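Local coordinates for protein nucleocapsid (Crimean-congo hemorrhagic fever virus, PDB 4AKL) that probably binds single- and double-stranded RNA, helps to package the viral genome and has a DNA endonuclease activity, at residues A347-S350 and G356-L359; V166-S171 and I436-F441; L131-R134 and G138-V141; Y34-S39 and D401-G406; G207-A212 and E255-Y260. All coordinates share one frame; numbering follows the deposited sequence. Where two conformers were deposited one is given.

Contact 1 (A347-S350 and G356-L359)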
# COMPACT_ATOMS: atom_id res chain seq x y z
N ALA A 347 -26.82 -3.84 -1.66
CA ALA A 347 -26.84 -4.23 -3.06
C ALA A 347 -25.98 -5.49 -3.28
O ALA A 347 -26.33 -6.35 -4.11
CB ALA A 347 -26.34 -3.10 -3.94
N LEU A 348 -24.87 -5.61 -2.53
CA LEU A 348 -24.03 -6.86 -2.58
C LEU A 348 -24.85 -8.05 -2.04
O LEU A 348 -24.77 -9.15 -2.61
CB LEU A 348 -22.73 -6.72 -1.82
CG LEU A 348 -21.71 -5.71 -2.38
CD1 LEU A 348 -20.54 -5.52 -1.41
CD2 LEU A 348 -21.18 -6.21 -3.75
N LEU A 349 -25.68 -7.81 -0.99
CA LEU A 349 -26.50 -8.87 -0.41
C LEU A 349 -27.71 -9.23 -1.20
O LEU A 349 -28.26 -10.31 -0.98
CB LEU A 349 -26.98 -8.52 1.01
CG LEU A 349 -25.91 -8.34 2.04
CD1 LEU A 349 -26.61 -7.90 3.35
CD2 LEU A 349 -25.03 -9.62 2.23
N SER A 350 -28.15 -8.36 -2.10
CA SER A 350 -29.36 -8.67 -2.91
C SER A 350 -29.00 -9.10 -4.32
O SER A 350 -29.80 -9.75 -4.97
CB SER A 350 -30.33 -7.50 -2.93
OG SER A 350 -29.73 -6.34 -3.47
N GLY A 356 -21.50 -11.44 -5.17
CA GLY A 356 -21.94 -10.37 -4.31
C GLY A 356 -21.72 -10.70 -2.85
O GLY A 356 -21.02 -10.01 -2.13
N LYS A 357 -22.32 -11.80 -2.44
CA LYS A 357 -22.27 -12.20 -1.05
C LYS A 357 -20.88 -12.59 -0.68
O LYS A 357 -20.48 -12.33 0.48
CB LYS A 357 -23.27 -13.34 -0.76
CG LYS A 357 -24.70 -12.81 -0.49
CD LYS A 357 -25.73 -13.91 -0.29
CE LYS A 357 -27.14 -13.32 -0.22
NZ LYS A 357 -27.75 -13.13 -1.55
N LYS A 358 -20.15 -13.19 -1.61
CA LYS A 358 -18.76 -13.59 -1.33
C LYS A 358 -17.89 -12.37 -1.11
O LYS A 358 -17.05 -12.42 -0.29
CB LYS A 358 -18.19 -14.52 -2.41
CG LYS A 358 -18.89 -15.83 -2.50
CD LYS A 358 -18.36 -16.62 -3.66
CE LYS A 358 -19.15 -17.88 -3.91
NZ LYS A 358 -19.21 -18.15 -5.41
N LEU A 359 -18.12 -11.27 -1.85
CA LEU A 359 -17.35 -10.04 -1.61
C LEU A 359 -17.77 -9.48 -0.24
O LEU A 359 -16.94 -8.98 0.51
CB LEU A 359 -17.61 -8.98 -2.70
CG LEU A 359 -16.58 -7.84 -2.75
CD1 LEU A 359 -15.17 -8.34 -3.26
CD2 LEU A 359 -17.07 -6.68 -3.62
O HOH W 1 -26.27 -11.23 -3.35
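Lys-357 and Leu-349 tie together two consecutive helices, 341-350 and 355-360, joined by a short turn that brings the end of the first against the start of the second. Of the polar interactions, the direct one is a hydrogen bond of 2.9 Å from Lys-357 NZ to Leu-349 O. The donor lies above the carbonyl plane, 41° out of it; the lysine chain bends at its last torsion (chi4 85°). A water accepts from the same NZ and bonds to Leu-348 O at 2.7 Å, so the amine reaches two successive carbonyls, one directly and one through water; its charge is probably favourable beside a helix C-terminus.

The backbone meets closely at Gly-356, where a CA-H...O contact of 3.5 Å runs from Gly-356 CA to Leu-348 O; it is bent, 126° at the hydrogen, so weak at most. Glycine, having no CB, leaves that carbonyl room to approach.

Apolar packing lies deeper. Phe-330 of helix 324-336 and Phe-363 touch Leu-348, while Ile-385 and Met-388 touch Leu-359. Between the segments the two leucines cross obliquely, and their nearest branches are Leu-348 CD2 and Leu-359 CD2, 4.1 Å apart.

Contact 2 (V166-S171 and I436-F441)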
# COMPACT_ATOMS: atom_id res chain seq x y z
N VAL A 166 -2.12 22.58 4.36
CA VAL A 166 -1.27 21.40 4.19
C VAL A 166 -0.45 21.15 5.45
O VAL A 166 -0.34 20.03 5.90
CB VAL A 166 -0.36 21.55 2.95
CG1 VAL A 166 0.73 20.46 2.90
CG2 VAL A 166 -1.23 21.56 1.69
N LYS A 167 0.13 22.21 6.01
CA LYS A 167 0.90 22.12 7.27
C LYS A 167 0.06 21.63 8.46
O LYS A 167 0.56 20.90 9.33
CB LYS A 167 1.62 23.43 7.57
CG LYS A 167 2.91 23.63 6.71
CD LYS A 167 3.66 24.90 7.05
CE LYS A 167 5.07 24.94 6.35
NZ LYS A 167 5.80 26.22 6.60
N GLU A 168 -1.22 22.00 8.49
CA GLU A 168 -2.15 21.48 9.53
C GLU A 168 -2.39 19.97 9.36
O GLU A 168 -2.39 19.24 10.36
CB GLU A 168 -3.48 22.24 9.53
CG GLU A 168 -4.53 21.67 10.47
CD GLU A 168 -5.87 22.31 10.31
OE1 GLU A 168 -5.98 23.48 9.84
OE2 GLU A 168 -6.85 21.64 10.68
N MET A 169 -2.60 19.53 8.11
CA MET A 169 -2.73 18.10 7.77
C MET A 169 -1.54 17.31 8.27
O MET A 169 -1.72 16.32 8.94
CB MET A 169 -2.92 17.87 6.27
CG MET A 169 -4.30 18.31 5.80
SD MET A 169 -4.55 18.12 4.05
CE MET A 169 -4.92 16.36 4.00
N LEU A 170 -0.33 17.77 7.96
CA LEU A 170 0.91 17.16 8.46
C LEU A 170 1.05 17.11 10.00
O LEU A 170 1.55 16.10 10.54
CB LEU A 170 2.12 17.86 7.86
CG LEU A 170 2.42 17.53 6.40
CD1 LEU A 170 3.55 18.47 5.89
CD2 LEU A 170 2.87 16.07 6.28
N SER A 171 0.62 18.16 10.69
CA SER A 171 0.63 18.16 12.17
C SER A 171 -0.24 17.04 12.75
O SER A 171 0.13 16.37 13.75
CB SER A 171 0.15 19.50 12.71
OG SER A 171 0.96 20.57 12.22
N ILE A 436 -13.46 20.15 4.07
CA ILE A 436 -14.85 19.68 4.06
C ILE A 436 -15.09 18.61 5.16
O ILE A 436 -16.09 18.72 5.92
CB ILE A 436 -15.26 19.17 2.69
CG1 ILE A 436 -15.31 20.32 1.69
CG2 ILE A 436 -16.64 18.51 2.72
CD1 ILE A 436 -15.36 19.84 0.27
N GLN A 437 -14.22 17.60 5.25
CA GLN A 437 -14.34 16.57 6.33
C GLN A 437 -14.31 17.25 7.69
O GLN A 437 -15.09 16.87 8.61
CB GLN A 437 -13.22 15.49 6.37
CG GLN A 437 -12.90 14.72 5.08
CD GLN A 437 -11.80 13.60 5.22
OE1 GLN A 437 -11.01 13.27 4.24
NE2 GLN A 437 -11.77 12.99 6.42
N LYS A 438 -13.43 18.22 7.84
CA LYS A 438 -13.21 18.87 9.11
C LYS A 438 -14.40 19.71 9.57
O LYS A 438 -14.68 19.78 10.77
CB LYS A 438 -11.97 19.76 9.02
CG LYS A 438 -11.49 20.29 10.33
CD LYS A 438 -10.00 20.78 10.27
CE LYS A 438 -9.80 22.27 10.06
NZ LYS A 438 -9.10 22.93 11.24
N THR A 439 -15.08 20.36 8.62
CA THR A 439 -16.26 21.18 8.90
C THR A 439 -17.37 20.34 9.53
O THR A 439 -18.02 20.77 10.48
CB THR A 439 -16.80 21.82 7.60
OG1 THR A 439 -15.81 22.66 7.03
CG2 THR A 439 -18.01 22.64 7.85
N GLY A 440 -17.56 19.15 9.00
CA GLY A 440 -18.65 18.30 9.39
C GLY A 440 -18.41 17.25 10.47
O GLY A 440 -19.38 16.75 11.05
N PHE A 441 -17.15 16.91 10.74
CA PHE A 441 -16.83 15.83 11.67
C PHE A 441 -15.54 16.09 12.40
O PHE A 441 -14.72 16.88 11.96
CB PHE A 441 -16.64 14.50 10.94
CG PHE A 441 -17.74 14.15 9.98
CD1 PHE A 441 -18.90 13.51 10.42
CD2 PHE A 441 -17.62 14.46 8.61
CE1 PHE A 441 -19.93 13.18 9.49
CE2 PHE A 441 -18.63 14.15 7.68
CZ PHE A 441 -19.78 13.51 8.11
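Glu-168 and Lys-438 form an interhelical salt bridge, the single link between these two segments. It spans helix 163-181 and the last turn of helix 425-440, with Lys-438 NZ donating to Glu-168 OE2 at 2.7 Å. The amine meets OE2 on the syn side, 18° out of the carboxylate plane. Glu-168 OE1 stays 3.5 Å from Lys-438 NZ, which makes this a one-oxygen grip and not a forked one.

The two chains approach from opposite directions. Glu-168 leaves its helix with CG anti to the backbone N (chi1 174°) and continues extended, carrying the carboxylate out to the lysine. Lys-438 also starts anti, but then bends at its third and fourth torsions, and this curl lays the end of its chain against the acid: Lys-438 CE comes within 3.1 Å of Glu-168 OE2. Lys-438 is exposed, and both residues also touch crystal neighbours.

Packing beneath the bridge comes from neighbouring turns. Phe-434, one turn before Lys-438, lies against Glu-168 and Met-169; Ile-430 also meets Met-169, and Val-431 meets Val-166. These contacts pack the two helices against each other, while the ion pair closes the outer margin of their interface.

Each helix is also held internally. Phe-441 N bonds to Gln-437 O at 3.0 Å as the chain leaves helix 425-440. On the other helix, Lys-167 O accepts from both Ser-171 N and Ser-171 OG, which reach it from opposite faces of its plane, the hydroxyl at 2.9 Å.

Contact 3 (L131-R134 and G138-V141)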
# COMPACT_ATOMS: atom_id res chain seq x y z
N LEU A 131 4.69 -7.43 -5.32
CA LEU A 131 5.73 -7.19 -6.30
C LEU A 131 5.86 -8.41 -7.26
O LEU A 131 5.97 -8.23 -8.47
CB LEU A 131 7.04 -6.87 -5.63
CG LEU A 131 7.06 -5.55 -4.83
CD1 LEU A 131 8.34 -5.53 -3.85
CD2 LEU A 131 7.01 -4.26 -5.73
N LYS A 132 5.81 -9.61 -6.71
CA LYS A 132 5.84 -10.81 -7.53
C LYS A 132 4.69 -10.87 -8.56
O LYS A 132 4.93 -11.14 -9.74
CB LYS A 132 5.81 -12.07 -6.66
CG LYS A 132 6.00 -13.41 -7.46
CD LYS A 132 6.31 -14.58 -6.52
CE LYS A 132 6.08 -15.97 -7.20
NZ LYS A 132 6.70 -16.01 -8.52
N TRP A 133 3.46 -10.60 -8.09
CA TRP A 133 2.31 -10.57 -8.93
C TRP A 133 2.54 -9.61 -10.08
O TRP A 133 2.32 -9.99 -11.23
CB TRP A 133 1.11 -10.15 -8.10
CG TRP A 133 -0.19 -10.02 -8.78
CD1 TRP A 133 -1.17 -10.97 -8.91
CD2 TRP A 133 -0.69 -8.85 -9.40
NE1 TRP A 133 -2.26 -10.47 -9.58
CE2 TRP A 133 -1.99 -9.16 -9.90
CE3 TRP A 133 -0.18 -7.57 -9.58
CZ2 TRP A 133 -2.79 -8.20 -10.57
CZ3 TRP A 133 -0.98 -6.61 -10.26
CH2 TRP A 133 -2.27 -6.95 -10.75
N ARG A 134 2.99 -8.38 -9.77
CA ARG A 134 3.27 -7.38 -10.79
C ARG A 134 4.32 -7.87 -11.84
O ARG A 134 4.09 -7.76 -13.03
CB ARG A 134 3.75 -6.09 -10.16
CG ARG A 134 2.67 -5.35 -9.44
CD ARG A 134 3.19 -4.28 -8.59
NE ARG A 134 2.06 -3.40 -8.12
CZ ARG A 134 1.73 -2.20 -8.61
NH1 ARG A 134 2.41 -1.63 -9.60
NH2 ARG A 134 0.71 -1.54 -8.06
N GLY A 138 3.46 -9.24 -15.99
CA GLY A 138 3.86 -8.07 -16.76
C GLY A 138 2.98 -6.85 -16.53
O GLY A 138 2.55 -6.22 -17.48
N PHE A 139 2.68 -6.52 -15.28
CA PHE A 139 1.79 -5.36 -15.02
C PHE A 139 2.41 -4.04 -15.50
O PHE A 139 1.72 -3.21 -16.10
CB PHE A 139 1.39 -5.22 -13.53
CG PHE A 139 0.34 -4.12 -13.29
CD1 PHE A 139 -0.95 -4.26 -13.77
CD2 PHE A 139 0.66 -2.96 -12.61
CE1 PHE A 139 -1.88 -3.28 -13.59
CE2 PHE A 139 -0.27 -1.95 -12.41
CZ PHE A 139 -1.53 -2.09 -12.90
N ARG A 140 3.71 -3.85 -15.24
CA ARG A 140 4.42 -2.63 -15.62
C ARG A 140 4.44 -2.43 -17.13
O ARG A 140 5.02 -3.22 -17.81
CB ARG A 140 5.88 -2.66 -15.09
CG ARG A 140 6.59 -1.31 -15.21
CD ARG A 140 8.10 -1.42 -15.25
NE ARG A 140 8.70 -0.15 -15.62
CZ ARG A 140 9.48 0.60 -14.85
NH1 ARG A 140 9.81 0.23 -13.62
NH2 ARG A 140 9.94 1.74 -15.33
N VAL A 141 3.79 -1.38 -17.62
CA VAL A 141 3.92 -0.98 -19.03
C VAL A 141 4.39 0.45 -19.17
O VAL A 141 4.57 0.91 -20.25
CB VAL A 141 2.60 -1.14 -19.80
CG1 VAL A 141 2.31 -2.61 -20.02
CG2 VAL A 141 1.47 -0.43 -19.08
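Arg-134 O receives the amide of Phe-139 in a bond of 2.9 Å from Phe-139 N, nearly straight at the hydrogen and lying in the carbonyl plane. Gly-138 N stands 3.4 Å from the same Arg-134 O, but its angle is too poor for a bond, so across these segments the carbonyl is gripped by the later of the two amides.

Next to this backbone link, the phenyl ring turns back toward the helix it has just left. Phe-139 has CG anti to its own N (chi1 -173°), and this places the ring beside Arg-134, the two side chains running the same way. Phe-139 CD2 lies over one face of the guanidinium, 3.7 Å from Arg-134 NH1, with the two planes steeply inclined at 78°. The guanidinium's polar partners lie beyond the turn: NE makes a salt bridge with Asp-305, and NH1 donates to the carbonyl of Phe-466.

The turn is a Schellman motif closing helix 120-136. Gly-138, with positive phi, reverses the chain and allows the residue after it to bond back into the final turn.

Trp-133 comes to the same side of the phenyl ring as the arginine. Its CZ3 comes 4.1 Å from Phe-139 CG, and the rings meet obliquely, centroids 5.7 Å apart and planes at 42°. The indole is fixed by more than this contact: its NE1 donates to Gly-92 O, while Trp-95 and Phe-308 meet it edge-to-face. Val-307 of helix 306-316 touches Trp-133, Arg-134 and Phe-139 alike, and Phe-139 O accepts from the indole nitrogen of Trp-82.

Contact 4 (Y34-S39 and D401-G406)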
# COMPACT_ATOMS: atom_id res chain seq x y z
N TYR A 34 -3.83 11.15 -19.58
CA TYR A 34 -5.02 11.65 -20.30
C TYR A 34 -6.34 11.18 -19.62
O TYR A 34 -6.47 10.02 -19.17
CB TYR A 34 -5.00 11.21 -21.73
CG TYR A 34 -4.18 12.10 -22.67
CD1 TYR A 34 -4.70 13.28 -23.15
CD2 TYR A 34 -2.90 11.74 -23.07
CE1 TYR A 34 -3.95 14.11 -24.03
CE2 TYR A 34 -2.14 12.53 -23.93
CZ TYR A 34 -2.67 13.72 -24.41
OH TYR A 34 -1.91 14.50 -25.26
N SER A 35 -7.29 12.10 -19.56
CA SER A 35 -8.52 11.89 -18.84
C SER A 35 -9.61 12.77 -19.40
O SER A 35 -9.42 13.48 -20.42
CB SER A 35 -8.29 12.26 -17.37
OG SER A 35 -8.27 13.65 -17.22
N PHE A 36 -10.77 12.72 -18.76
CA PHE A 36 -11.92 13.57 -19.16
C PHE A 36 -11.93 14.94 -18.46
O PHE A 36 -12.89 15.71 -18.60
CB PHE A 36 -13.25 12.81 -18.89
CG PHE A 36 -13.55 11.76 -19.92
CD1 PHE A 36 -14.12 12.13 -21.13
CD2 PHE A 36 -13.27 10.42 -19.68
CE1 PHE A 36 -14.40 11.19 -22.09
CE2 PHE A 36 -13.54 9.44 -20.63
CZ PHE A 36 -14.10 9.82 -21.84
N CYS A 37 -10.85 15.26 -17.74
CA CYS A 37 -10.82 16.46 -16.90
C CYS A 37 -10.52 17.76 -17.67
O CYS A 37 -9.38 18.06 -18.00
CB CYS A 37 -9.80 16.29 -15.74
SG CYS A 37 -9.91 17.53 -14.46
N GLU A 38 -11.58 18.53 -17.91
CA GLU A 38 -11.46 19.86 -18.56
C GLU A 38 -11.22 21.04 -17.61
O GLU A 38 -10.86 22.11 -18.06
CB GLU A 38 -12.68 20.14 -19.41
CG GLU A 38 -12.52 19.54 -20.82
CD GLU A 38 -13.81 19.55 -21.57
OE1 GLU A 38 -14.88 19.67 -20.91
OE2 GLU A 38 -13.77 19.44 -22.81
N SER A 39 -11.42 20.85 -16.33
CA SER A 39 -11.19 21.94 -15.36
C SER A 39 -11.09 21.41 -13.97
O SER A 39 -11.70 20.40 -13.64
CB SER A 39 -12.30 23.00 -15.41
OG SER A 39 -13.53 22.41 -15.09
N ASP A 401 -17.21 3.51 -23.52
CA ASP A 401 -17.48 4.93 -23.83
C ASP A 401 -18.33 5.63 -22.78
O ASP A 401 -18.27 6.86 -22.65
CB ASP A 401 -18.06 5.09 -25.24
CG ASP A 401 -16.99 4.97 -26.32
OD1 ASP A 401 -15.87 5.50 -26.11
OD2 ASP A 401 -17.26 4.38 -27.37
N ASP A 402 -19.08 4.84 -21.99
CA ASP A 402 -19.75 5.38 -20.82
C ASP A 402 -18.78 5.96 -19.78
O ASP A 402 -19.23 6.70 -18.90
CB ASP A 402 -20.67 4.33 -20.15
CG ASP A 402 -21.94 4.08 -20.95
OD1 ASP A 402 -22.18 4.82 -21.92
OD2 ASP A 402 -22.68 3.13 -20.59
N ALA A 403 -17.46 5.65 -19.86
CA ALA A 403 -16.48 6.35 -18.98
C ALA A 403 -16.64 7.88 -19.08
O ALA A 403 -16.43 8.59 -18.10
CB ALA A 403 -15.05 5.95 -19.29
N ALA A 404 -17.01 8.38 -20.27
CA ALA A 404 -17.22 9.81 -20.46
C ALA A 404 -18.29 10.40 -19.53
O ALA A 404 -18.22 11.57 -19.19
CB ALA A 404 -17.52 10.16 -22.02
N LEU A 405 -19.27 9.60 -19.11
CA LEU A 405 -20.29 10.08 -18.14
C LEU A 405 -19.65 10.47 -16.79
O LEU A 405 -20.20 11.26 -16.00
CB LEU A 405 -21.37 9.02 -17.93
CG LEU A 405 -22.19 8.58 -19.15
CD1 LEU A 405 -23.00 7.34 -18.85
CD2 LEU A 405 -23.11 9.72 -19.66
N GLY A 406 -18.50 9.87 -16.53
CA GLY A 406 -17.67 10.16 -15.36
C GLY A 406 -18.08 9.29 -14.20
O GLY A 406 -19.23 9.31 -13.81
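Phe-36 lays the face of its ring over an alanine CA: Ala-404 CA sits 3.5 Å from the centroid of the Phe-36 ring and only 18° off the ring normal. This CH-pi contact joins two connecting parts of the fold, the loop between helices 10-24 and 45-52 and a 3-10 turn in the long connection between helices 385-392 and 425-440.

The residues met are both small. With CG anti to the carbonyl carbon (chi1 -77°), the ring reaches across to the 3-10 backbone. There, on the same side of the ring as the CA, Ala-404 CB packs tightly, 3.3 Å from Phe-36 CE1, and Ala-403 CB lies 4.0 Å from Phe-36 CE2 further round the rim.

Both partners are held in shape locally. Cys-37 N donates to Ser-35 OG at 3.1 Å in an ST turn that brackets Phe-36, and the same hydroxyl also bonds to Thr-31. Asn-24, on helix 10-24, touches both Phe-36 and Ala-404 and donates to the carboxylate of Asp-401, so it touches both partners of the contact. Lys-72 bonds to the carbonyls of Leu-405 and Gly-406 beyond the turn. Within the 3-10 segment itself, the three-residue repeat that presents Ala-404 runs through Ala-404 N to Asp-401 O at 3.1 Å and ends with Gly-406 N to Ala-403 O at 2.9 Å.

Contact 5 (G207-A212 and E255-Y260)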
# COMPACT_ATOMS: atom_id res chain seq x y z
N GLY A 207 33.46 -13.24 7.33
CA GLY A 207 33.96 -14.64 7.33
C GLY A 207 35.06 -14.89 8.38
O GLY A 207 35.73 -15.93 8.34
N LYS A 208 35.23 -13.94 9.31
CA LYS A 208 36.24 -14.02 10.38
C LYS A 208 35.66 -14.68 11.65
O LYS A 208 35.58 -14.09 12.73
CB LYS A 208 36.79 -12.61 10.67
CG LYS A 208 37.52 -12.00 9.49
CD LYS A 208 38.07 -10.60 9.78
CE LYS A 208 38.59 -9.95 8.50
NZ LYS A 208 38.98 -8.53 8.72
N TYR A 209 35.27 -15.93 11.49
CA TYR A 209 34.53 -16.65 12.52
C TYR A 209 35.27 -16.91 13.85
O TYR A 209 34.62 -17.02 14.91
CB TYR A 209 33.99 -17.98 11.95
CG TYR A 209 34.99 -18.83 11.19
CD1 TYR A 209 35.94 -19.59 11.87
CD2 TYR A 209 34.98 -18.89 9.81
CE1 TYR A 209 36.86 -20.40 11.17
CE2 TYR A 209 35.88 -19.68 9.10
CZ TYR A 209 36.83 -20.42 9.79
OH TYR A 209 37.73 -21.21 9.10
N ILE A 210 36.62 -16.97 13.79
CA ILE A 210 37.46 -17.22 15.00
C ILE A 210 37.23 -16.12 16.06
O ILE A 210 37.41 -16.37 17.25
CB ILE A 210 38.96 -17.33 14.67
CG1 ILE A 210 39.25 -18.51 13.74
CG2 ILE A 210 39.82 -17.52 15.93
CD1 ILE A 210 40.66 -18.37 13.09
N MET A 211 36.80 -14.91 15.62
CA MET A 211 36.45 -13.82 16.56
C MET A 211 35.41 -14.23 17.58
O MET A 211 35.39 -13.73 18.68
CB MET A 211 35.93 -12.58 15.82
CG MET A 211 36.93 -11.92 14.93
SD MET A 211 36.15 -10.63 13.95
CE MET A 211 35.93 -9.37 15.21
N ALA A 212 34.53 -15.16 17.23
CA ALA A 212 33.51 -15.63 18.17
C ALA A 212 34.11 -16.27 19.46
O ALA A 212 33.43 -16.34 20.48
CB ALA A 212 32.64 -16.57 17.50
N GLU A 255 28.21 -21.10 9.39
CA GLU A 255 28.36 -22.35 8.67
C GLU A 255 29.83 -22.59 8.38
O GLU A 255 30.29 -23.74 8.42
CB GLU A 255 27.55 -22.35 7.34
CG GLU A 255 25.99 -22.32 7.50
CD GLU A 255 25.22 -21.97 6.20
OE1 GLU A 255 25.85 -21.79 5.12
OE2 GLU A 255 23.96 -21.86 6.25
N ALA A 256 30.56 -21.51 8.09
CA ALA A 256 32.00 -21.61 7.88
C ALA A 256 32.69 -22.11 9.16
O ALA A 256 33.57 -22.99 9.10
CB ALA A 256 32.57 -20.27 7.44
N LEU A 257 32.26 -21.58 10.31
CA LEU A 257 32.76 -22.01 11.63
C LEU A 257 32.52 -23.51 11.86
O LEU A 257 33.39 -24.24 12.35
CB LEU A 257 32.09 -21.22 12.79
CG LEU A 257 32.53 -21.55 14.22
CD1 LEU A 257 33.97 -21.04 14.46
CD2 LEU A 257 31.58 -21.02 15.33
N ASN A 258 31.32 -23.94 11.56
CA ASN A 258 30.93 -25.33 11.76
C ASN A 258 31.80 -26.29 10.93
O ASN A 258 32.20 -27.35 11.44
CB ASN A 258 29.44 -25.50 11.47
CG ASN A 258 28.92 -26.83 11.91
OD1 ASN A 258 29.15 -27.27 13.04
ND2 ASN A 258 28.21 -27.50 11.02
N GLY A 259 32.11 -25.92 9.68
CA GLY A 259 33.09 -26.67 8.85
C GLY A 259 34.45 -26.74 9.56
O GLY A 259 35.08 -27.83 9.66
N TYR A 260 34.90 -25.60 10.09
CA TYR A 260 36.19 -25.49 10.75
C TYR A 260 36.31 -26.38 11.98
O TYR A 260 37.32 -27.08 12.14
CB TYR A 260 36.49 -24.04 11.18
CG TYR A 260 37.85 -23.91 11.84
CD1 TYR A 260 39.01 -23.71 11.07
CD2 TYR A 260 37.97 -23.98 13.23
CE1 TYR A 260 40.27 -23.59 11.68
CE2 TYR A 260 39.22 -23.87 13.85
CZ TYR A 260 40.37 -23.67 13.06
OH TYR A 260 41.58 -23.56 13.67
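Tyr-209 is the bump of this contact, and the hollow that takes it lies on one side of helix 245-263, between Ala-256, Leu-257 and Tyr-260. One face of its ring is turned to the helix backbone: Leu-257 CA sits 4.1 Å from the centroid of the Tyr-209 ring, 19° off the normal, a CH-pi contact, and Ala-256 C lies over the same face.

Small and large residues shape the rims. The low side is Ala-256, whose CB is 3.7 Å from Tyr-209 CD2. Across the ring, Leu-257 raises a branch so that its CD1 comes 3.6 Å from Tyr-209 CD1. The far end is closed by Tyr-260, with CB 3.7 Å from Tyr-209 CE1. One helical turn separates Ala-256 from Tyr-260, and the ring fits into that spacing.

The two tyrosine side chains cross at about a right angle, while their ring planes are inclined at 47°, in an oblique pairing. Tyr-209 OH comes 3.4 Å from Tyr-260 CD1, obliquely to that ring. To reach this place, Tyr-209 adopts the crowded first torsion, CG between N and the carbonyl carbon (chi1 49°), at the start of a 3-10 turn that follows an inverse gamma turn at Lys-208.

Behind the site, Leu-280 of helix 270-292 touches Ala-212 and Leu-257, and Phe-204 touches Ala-212. Between the segments themselves the contact rests on apolar, aromatic and CH-pi packing, with no polar bond between them, which suggests that fit of shape largely sets how the loop lies on the helix.

Overall arrangement
Five separate contacts stitch one mostly helical chain, and none touches another. Contacts 1 and 3 are local, closing turns next to helices 341-350 and 120-136. Contacts 2 and 4 span much longer loops and cross along the chain, binding early and late parts into one body; contact 1 nests inside both, and contact 3 inside contact 4 alone. The centres of contacts 1 to 4 are 26 to 35 Å apart. Contact 5 stands away from them, about 41 Å from the chain's centre and 65 Å from contact 4. It packs loop 207-212 on helix 245-263, which precedes the DEVD motif of residues 266-269, and along the chain is nested inside contacts 2 and 4.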